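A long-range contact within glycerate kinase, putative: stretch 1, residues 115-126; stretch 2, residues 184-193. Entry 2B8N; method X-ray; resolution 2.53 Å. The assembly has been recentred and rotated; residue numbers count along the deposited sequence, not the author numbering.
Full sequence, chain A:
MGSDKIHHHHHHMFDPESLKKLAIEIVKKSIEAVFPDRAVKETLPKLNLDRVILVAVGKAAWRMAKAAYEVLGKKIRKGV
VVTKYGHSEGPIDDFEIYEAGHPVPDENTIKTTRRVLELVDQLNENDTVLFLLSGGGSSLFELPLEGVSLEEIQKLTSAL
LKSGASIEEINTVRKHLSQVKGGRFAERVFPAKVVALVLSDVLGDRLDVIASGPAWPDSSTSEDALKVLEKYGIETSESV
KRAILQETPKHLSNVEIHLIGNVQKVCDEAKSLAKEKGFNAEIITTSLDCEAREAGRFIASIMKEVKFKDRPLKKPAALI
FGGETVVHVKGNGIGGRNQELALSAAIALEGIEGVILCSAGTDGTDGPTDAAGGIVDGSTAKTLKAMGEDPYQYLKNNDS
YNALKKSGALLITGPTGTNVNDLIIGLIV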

# COMPACT_ATOMS: atom_id res chain seq x y z
N ARG A 115 -2.20 -23.31 9.85
CA ARG A 115 -2.18 -23.10 11.32
C ARG A 115 -3.18 -22.03 11.74
O ARG A 115 -3.86 -22.18 12.76
N VAL A 116 -3.28 -20.94 10.97
CA VAL A 116 -4.27 -19.90 11.25
C VAL A 116 -5.70 -20.47 11.28
O VAL A 116 -6.54 -20.04 12.09
N LEU A 117 -5.99 -21.42 10.39
CA LEU A 117 -7.34 -22.01 10.29
C LEU A 117 -7.60 -22.96 11.46
O LEU A 117 -8.75 -23.17 11.84
N GLU A 118 -6.53 -23.53 12.03
CA GLU A 118 -6.66 -24.32 13.26
C GLU A 118 -7.02 -23.42 14.41
O GLU A 118 -7.86 -23.75 15.23
N LEU A 119 -6.41 -22.24 14.45
CA LEU A 119 -6.72 -21.29 15.49
C LEU A 119 -8.15 -20.72 15.40
O LEU A 119 -8.70 -20.35 16.44
N VAL A 120 -8.78 -20.69 14.22
CA VAL A 120 -10.09 -20.03 14.11
C VAL A 120 -11.28 -20.98 13.96
O VAL A 120 -12.43 -20.56 14.09
N ASP A 121 -11.06 -22.26 13.70
CA ASP A 121 -12.22 -23.17 13.62
C ASP A 121 -12.73 -23.48 15.03
O ASP A 121 -12.01 -23.31 16.02
N GLN A 122 -13.98 -23.92 15.10
CA GLN A 122 -14.63 -24.19 16.37
C GLN A 122 -14.44 -23.04 17.37
O GLN A 122 -13.90 -23.24 18.46
N LEU A 123 -14.83 -21.84 16.95
CA LEU A 123 -15.01 -20.71 17.84
C LEU A 123 -16.51 -20.51 17.98
O LEU A 123 -17.26 -20.91 17.11
N ASN A 124 -16.94 -19.91 19.07
CA ASN A 124 -18.36 -19.65 19.29
C ASN A 124 -18.73 -18.17 19.04
O ASN A 124 -17.85 -17.32 18.83
N GLU A 125 -20.03 -17.90 19.04
CA GLU A 125 -20.61 -16.56 18.76
C GLU A 125 -20.07 -15.45 19.65
O GLU A 125 -20.16 -14.27 19.31
N ASN A 126 -19.52 -15.84 20.80
CA ASN A 126 -19.04 -14.92 21.82
C ASN A 126 -17.58 -14.50 21.56
O ASN A 126 -17.08 -13.57 22.19
N ARG A 184 -13.80 -16.66 2.35
CA ARG A 184 -13.79 -17.99 3.00
C ARG A 184 -13.22 -18.00 4.43
O ARG A 184 -13.69 -18.75 5.31
N PHE A 185 -12.25 -17.13 4.66
CA PHE A 185 -11.70 -16.93 5.98
C PHE A 185 -12.77 -16.50 6.98
O PHE A 185 -12.86 -17.08 8.04
N ALA A 186 -13.58 -15.51 6.63
CA ALA A 186 -14.70 -15.05 7.49
C ALA A 186 -15.71 -16.16 7.66
O ALA A 186 -16.35 -16.28 8.73
N GLU A 187 -15.86 -16.94 6.60
CA GLU A 187 -16.76 -18.07 6.61
C GLU A 187 -16.26 -19.15 7.57
O GLU A 187 -17.07 -19.84 8.18
N ARG A 188 -14.95 -19.32 7.72
CA ARG A 188 -14.42 -20.32 8.69
C ARG A 188 -14.44 -19.82 10.12
O ARG A 188 -14.60 -20.57 11.07
N VAL A 189 -14.26 -18.52 10.28
CA VAL A 189 -14.32 -17.88 11.59
C VAL A 189 -15.73 -18.00 12.20
O VAL A 189 -15.89 -18.16 13.42
N PHE A 190 -16.74 -17.93 11.33
CA PHE A 190 -18.09 -18.21 11.72
C PHE A 190 -18.14 -19.48 12.58
O PHE A 190 -17.44 -20.52 12.29
N PRO A 191 -18.99 -19.42 13.64
CA PRO A 191 -19.89 -18.30 14.03
C PRO A 191 -19.25 -17.13 14.81
O PRO A 191 -19.97 -16.21 15.18
N ALA A 192 -17.95 -17.15 15.06
CA ALA A 192 -17.28 -15.99 15.68
C ALA A 192 -17.32 -14.76 14.76
O ALA A 192 -17.57 -14.87 13.55
N LYS A 193 -17.08 -13.59 15.36
CA LYS A 193 -17.06 -12.29 14.66
C LYS A 193 -15.67 -11.98 14.10
O LYS A 193 -14.66 -12.34 14.69

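Two helix ends and the loops that follow them meet here in a mainly apolar contact, with an aspartate–arginine salt bridge and joined by two waters. The helix axes lie 9.9 Å apart at their closest and run 36° from parallel, a spacing that leaves room for branched and aromatic side chains.

Phe185 reaches into this space. Its CA-to-CB bond points sideways, but the t rotamer brings the ring nearer stretch 1, where CE1 lies 3.9 Å from both Val116 CG1 and Val120 CG2. Leu117 (m, t) meets the ring edge, its CD2 4.1 Å from Phe185 CD1. Val116 (t) and Val120 (m) point toward the other stretch, and their short, rigid side chains suit buried helix faces. Val120 also packs against Val189 (t), CB to CG2 3.8 Å, where the two backbones come close.

Arg188 has the largest area covered by the other stretch. It points toward stretch 1, and with chi1 and chi2 both m its long chain carries the guanidinium to Asp121 (m), whose own end comes nearer. Arg188 NH1 forms a salt bridge with Asp121 OD2 at 2.8 Å and a weak hydrogen bond to OD1 of the same carboxylate at 3.2 Å. The carboxylate lies at the guanidinium edge, leaving one flat face to Leu117, whose CD1 is 3.5 Å from Arg188 NH2.

Beyond the helices the loops come close, with Glu125 CA 4.6 Å from Ala192 CA; the small Ala192 and the compact ring of Pro191 suit so short a spacing. Leu123 (m, t), its CA-to-CB bond sideways, sets CB 3.6 Å from Ala192 CB, and Pro191, after a cis peptide bond, sets its CD 3.2 Å from Leu123 O. Water 1 lies 2.9 Å from Val120 O and 2.8 Å from Phe190 O, and accepts from Leu123 N at 3.2 Å; water 2 links Asp121 OD1 (2.9 Å) to Arg188 O (3.0 Å).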

# COMPACT_ATOMS: atom_id res chain seq x y z
CB ARG A 115 -0.77 -22.73 11.81
CG ARG A 115 -0.66 -22.32 13.27
CD ARG A 115 -1.29 -23.34 14.18
NE ARG A 115 -0.88 -23.19 15.58
CZ ARG A 115 -1.35 -23.94 16.57
NH1 ARG A 115 -2.24 -24.89 16.32
NH2 ARG A 115 -0.92 -23.76 17.82
CB VAL A 116 -4.22 -18.73 10.22
CG1 VAL A 116 -5.36 -17.76 10.47
CG2 VAL A 116 -2.89 -18.00 10.27
CB LEU A 117 -7.58 -22.71 8.93
CG LEU A 117 -7.63 -21.81 7.67
CD1 LEU A 117 -7.76 -22.62 6.40
CD2 LEU A 117 -8.74 -20.78 7.69
CB GLU A 118 -5.37 -25.09 13.58
CG GLU A 118 -5.03 -26.08 12.49
CD GLU A 118 -4.75 -27.45 13.04
OE1 GLU A 118 -5.63 -27.98 13.78
OE2 GLU A 118 -3.66 -27.99 12.75
CB LEU A 119 -5.72 -20.13 15.53
CG LEU A 119 -4.26 -20.52 15.75
CD1 LEU A 119 -3.41 -19.29 16.14
CD2 LEU A 119 -4.10 -21.63 16.79
CB VAL A 120 -10.13 -18.94 13.01
CG1 VAL A 120 -9.15 -17.83 13.31
CG2 VAL A 120 -9.83 -19.51 11.65
CB ASP A 121 -11.89 -24.48 12.89
CG ASP A 121 -11.58 -24.28 11.43
OD1 ASP A 121 -12.11 -23.34 10.78
OD2 ASP A 121 -10.79 -25.11 10.93
CB GLN A 122 -14.12 -25.51 16.99
CG GLN A 122 -14.45 -26.78 16.21
CD GLN A 122 -13.28 -27.30 15.39
OE1 GLN A 122 -12.63 -26.54 14.66
NE2 GLN A 122 -12.99 -28.60 15.52
CB LEU A 123 -14.41 -19.43 17.27
CG LEU A 123 -12.90 -19.32 17.15
CD1 LEU A 123 -12.59 -17.91 16.67
CD2 LEU A 123 -12.20 -19.61 18.46
CB ASN A 124 -18.78 -20.13 20.70
CG ASN A 124 -17.86 -19.62 21.78
OD1 ASN A 124 -17.83 -18.42 22.06
ND2 ASN A 124 -17.10 -20.52 22.39
CB GLU A 125 -22.15 -16.57 18.94
CG GLU A 125 -22.93 -17.90 18.70
CD GLU A 125 -22.66 -19.02 19.74
OE1 GLU A 125 -23.19 -18.98 20.89
OE2 GLU A 125 -21.91 -19.96 19.38
CB ASN A 126 -19.18 -15.58 23.20
CG ASN A 126 -19.73 -14.66 24.25
OD1 ASN A 126 -20.42 -13.69 23.92
ND2 ASN A 126 -19.45 -14.95 25.54
CB ARG A 184 -13.09 -19.01 2.11
CG ARG A 184 -13.97 -19.32 0.91
CD ARG A 184 -13.42 -20.36 -0.02
NE ARG A 184 -14.49 -21.07 -0.74
CZ ARG A 184 -14.38 -21.52 -1.98
NH1 ARG A 184 -13.27 -21.32 -2.69
NH2 ARG A 184 -15.40 -22.16 -2.55
CB PHE A 185 -10.54 -15.93 5.94
CG PHE A 185 -9.91 -15.70 7.26
CD1 PHE A 185 -9.41 -16.78 8.00
CD2 PHE A 185 -9.80 -14.44 7.79
CE1 PHE A 185 -8.82 -16.58 9.24
CE2 PHE A 185 -9.20 -14.23 9.01
CZ PHE A 185 -8.71 -15.31 9.74
CB ALA A 186 -15.39 -13.82 6.90
CB GLU A 187 -16.91 -18.60 5.18
CG GLU A 187 -17.65 -19.91 5.08
CD GLU A 187 -18.04 -20.24 3.66
OE1 GLU A 187 -17.16 -20.32 2.79
OE2 GLU A 187 -19.25 -20.43 3.42
CB ARG A 188 -12.99 -20.68 8.35
CG ARG A 188 -12.83 -21.49 7.11
CD ARG A 188 -12.96 -22.97 7.39
NE ARG A 188 -12.05 -23.71 6.53
CZ ARG A 188 -11.02 -24.45 6.92
NH1 ARG A 188 -10.72 -24.62 8.19
NH2 ARG A 188 -10.26 -25.05 6.00
CB VAL A 189 -13.90 -16.43 11.48
CG1 VAL A 189 -14.29 -15.62 12.73
CG2 VAL A 189 -12.40 -16.37 11.26
CB PHE A 190 -19.00 -18.39 10.49
CG PHE A 190 -20.46 -18.21 10.80
CD1 PHE A 190 -21.01 -16.93 10.86
CD2 PHE A 190 -21.27 -19.30 11.08
CE1 PHE A 190 -22.37 -16.74 11.18
CE2 PHE A 190 -22.61 -19.13 11.40
CZ PHE A 190 -23.17 -17.85 11.45
CB PRO A 191 -20.94 -18.99 14.89
CG PRO A 191 -20.18 -20.10 15.55
CD PRO A 191 -19.13 -20.57 14.54
CB ALA A 192 -15.85 -16.32 16.09
CB LYS A 193 -17.47 -11.14 15.61
CG LYS A 193 -18.03 -9.92 14.86
CD LYS A 193 -18.03 -8.57 15.63
CE LYS A 193 -17.92 -7.38 14.56
NZ LYS A 193 -17.93 -5.91 15.01
O HOH W 1 -15.25 -21.10 13.90
O HOH W 2 -14.91 -23.52 11.52